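Local coordinates for protein 1-acyl-sn-glycerol-3-phosphate acyltransferase (Thermotoga maritima, PDB 5KYM) that probably transfers an acyl chain to 1-acyl-sn-glycerol 3-phosphate (lysophosphatidic acid) to make phosphatidic acid at the membrane, at residues A[95-100]-A[184-189]. Numbering follows the deposited sequence.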
loop_
_atom_site.group_PDB
_atom_site.type_symbol
_atom_site.label_atom_id
_atom_site.label_comp_id
_atom_site.label_asym_id
_atom_site.label_seq_id
_atom_site.Cartn_x
_atom_site.Cartn_y
_atom_site.Cartn_z
ATOM N N GLY A 95 -4.171 -0.424 5.667
ATOM C CA GLY A 95 -4.901 -0.064 6.862
ATOM C C GLY A 95 -5.690 1.221 6.804
ATOM O O GLY A 95 -6.600 1.418 7.594
ATOM N N PHE A 96 -5.373 2.092 5.862
ATOM C CA PHE A 96 -5.954 3.422 5.858
ATOM C C PHE A 96 -6.506 3.898 4.536
ATOM O O PHE A 96 -6.969 5.022 4.454
ATOM C CB PHE A 96 -4.878 4.412 6.318
ATOM C CG PHE A 96 -4.470 4.234 7.752
ATOM C CD1 PHE A 96 -5.194 4.827 8.767
ATOM C CD2 PHE A 96 -3.384 3.506 8.072
ATOM C CE1 PHE A 96 -4.847 4.677 10.064
ATOM C CE2 PHE A 96 -3.016 3.362 9.392
ATOM C CZ PHE A 96 -3.738 3.967 10.382
ATOM N N VAL A 97 -6.444 3.085 3.488
ATOM C CA VAL A 97 -6.972 3.498 2.178
ATOM C C VAL A 97 -7.747 2.358 1.520
ATOM O O VAL A 97 -8.898 2.542 1.138
ATOM C CB VAL A 97 -5.835 3.904 1.251
ATOM C CG1 VAL A 97 -6.366 4.347 -0.108
ATOM C CG2 VAL A 97 -4.922 4.917 1.933
ATOM N N ALA A 98 -7.132 1.183 1.409
ATOM C CA ALA A 98 -7.670 0.112 0.603
ATOM C C ALA A 98 -6.983 -1.233 0.805
ATOM O O ALA A 98 -5.773 -1.281 0.855
ATOM C CB ALA A 98 -7.532 0.546 -0.842
ATOM N N THR A 99 -7.744 -2.311 0.881
ATOM C CA THR A 99 -7.160 -3.609 0.978
ATOM C C THR A 99 -7.208 -4.277 -0.341
ATOM O O THR A 99 -7.914 -5.289 -0.538
ATOM C CB THR A 99 -7.815 -4.508 2.024
ATOM O OG1 THR A 99 -9.205 -4.659 1.791
ATOM C CG2 THR A 99 -7.673 -3.909 3.327
ATOM N N GLY A 100 -6.333 -3.774 -1.218
ATOM C CA GLY A 100 -6.164 -4.273 -2.577
ATOM C C GLY A 100 -4.917 -5.088 -2.887
ATOM O O GLY A 100 -3.977 -5.238 -2.083
ATOM N N LEU A 184 -6.650 6.663 -7.861
ATOM C CA LEU A 184 -6.902 7.395 -6.594
ATOM C C LEU A 184 -5.512 7.825 -6.133
ATOM O O LEU A 184 -4.797 7.022 -5.545
ATOM C CB LEU A 184 -7.620 6.528 -5.536
ATOM C CG LEU A 184 -7.781 7.137 -4.145
ATOM C CD1 LEU A 184 -8.725 8.287 -4.275
ATOM C CD2 LEU A 184 -8.182 6.219 -3.023
ATOM N N PRO A 185 -5.120 9.084 -6.410
ATOM C CA PRO A 185 -3.783 9.509 -6.054
ATOM C C PRO A 185 -3.607 9.652 -4.561
ATOM O O PRO A 185 -4.493 10.186 -3.946
ATOM C CB PRO A 185 -3.657 10.869 -6.723
ATOM C CG PRO A 185 -4.625 10.824 -7.811
ATOM C CD PRO A 185 -5.793 10.109 -7.188
ATOM N N VAL A 186 -2.471 9.194 -4.017
ATOM C CA VAL A 186 -2.220 9.235 -2.573
ATOM C C VAL A 186 -0.837 9.742 -2.314
ATOM O O VAL A 186 0.029 9.349 -3.005
ATOM C CB VAL A 186 -2.341 7.841 -1.939
ATOM C CG1 VAL A 186 -1.841 7.848 -0.513
ATOM C CG2 VAL A 186 -3.789 7.425 -1.978
ATOM N N SER A 187 -0.632 10.575 -1.307
ATOM C CA SER A 187 0.694 11.045 -0.982
ATOM C C SER A 187 1.006 10.589 0.432
ATOM O O SER A 187 0.188 10.772 1.351
ATOM C CB SER A 187 0.730 12.553 -1.017
ATOM O OG SER A 187 0.209 13.085 -2.212
ATOM N N ILE A 188 2.193 10.009 0.612
ATOM C CA ILE A 188 2.635 9.419 1.882
ATOM C C ILE A 188 3.821 10.238 2.360
ATOM O O ILE A 188 4.794 10.454 1.575
ATOM C CB ILE A 188 3.157 8.014 1.652
ATOM C CG1 ILE A 188 2.035 7.093 1.136
ATOM C CG2 ILE A 188 3.772 7.457 2.941
ATOM C CD1 ILE A 188 2.441 5.643 0.871
ATOM N N TRP A 189 3.772 10.721 3.607
ATOM C CA TRP A 189 4.948 11.305 4.185
ATOM C C TRP A 189 5.209 10.873 5.587
ATOM O O TRP A 189 4.343 10.973 6.403
ATOM C CB TRP A 189 4.813 12.784 4.222
ATOM C CG TRP A 189 6.109 13.406 4.697
ATOM C CD1 TRP A 189 6.341 14.057 5.831
ATOM C CD2 TRP A 189 7.346 13.383 3.989
ATOM N NE1 TRP A 189 7.639 14.466 5.889
ATOM C CE2 TRP A 189 8.291 14.047 4.770
ATOM C CE3 TRP A 189 7.734 12.843 2.753
ATOM C CZ2 TRP A 189 9.614 14.175 4.398
ATOM C CZ3 TRP A 189 9.052 12.968 2.374
ATOM C CH2 TRP A 189 9.982 13.623 3.200
#
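Following Phe96, which makes a cation-pi contact with Lys54 of helix 38-59, Val97 in the loop after helix 89-96 meets Leu184 and Val186 of strand 183-189. The CB of Val97 points toward the strand, and CG1, anti to the backbone N (chi1 -180°), is the methyl that touches. It reaches Leu184 CD2 at 3.9 Å, the two side chains running past each other in opposite directions. The same CG1 lies 4.4 Å from Val186 CG2, a looser approach, so one methyl serves both strand residues. Ala98 also directs its CB toward the strand but stops short of it.

Strand 183-189 is the central strand of the five-stranded mixed sheet of this alpha/beta acyltransferase domain, between strands 207-211 and 79-82. Leu184 and Val186 point to one side of that sheet, toward the loop at Val97, while Pro185 points to the other, where its side chain touches Val233 of helix 223-243. Leu209 of strand 207-211 touches both valines. The three side chains are buried and meet through methyls alone, with no polar atom among them, so this small contact, 97 Å² in all, depends on shape and on burial from water and not on directional bonding.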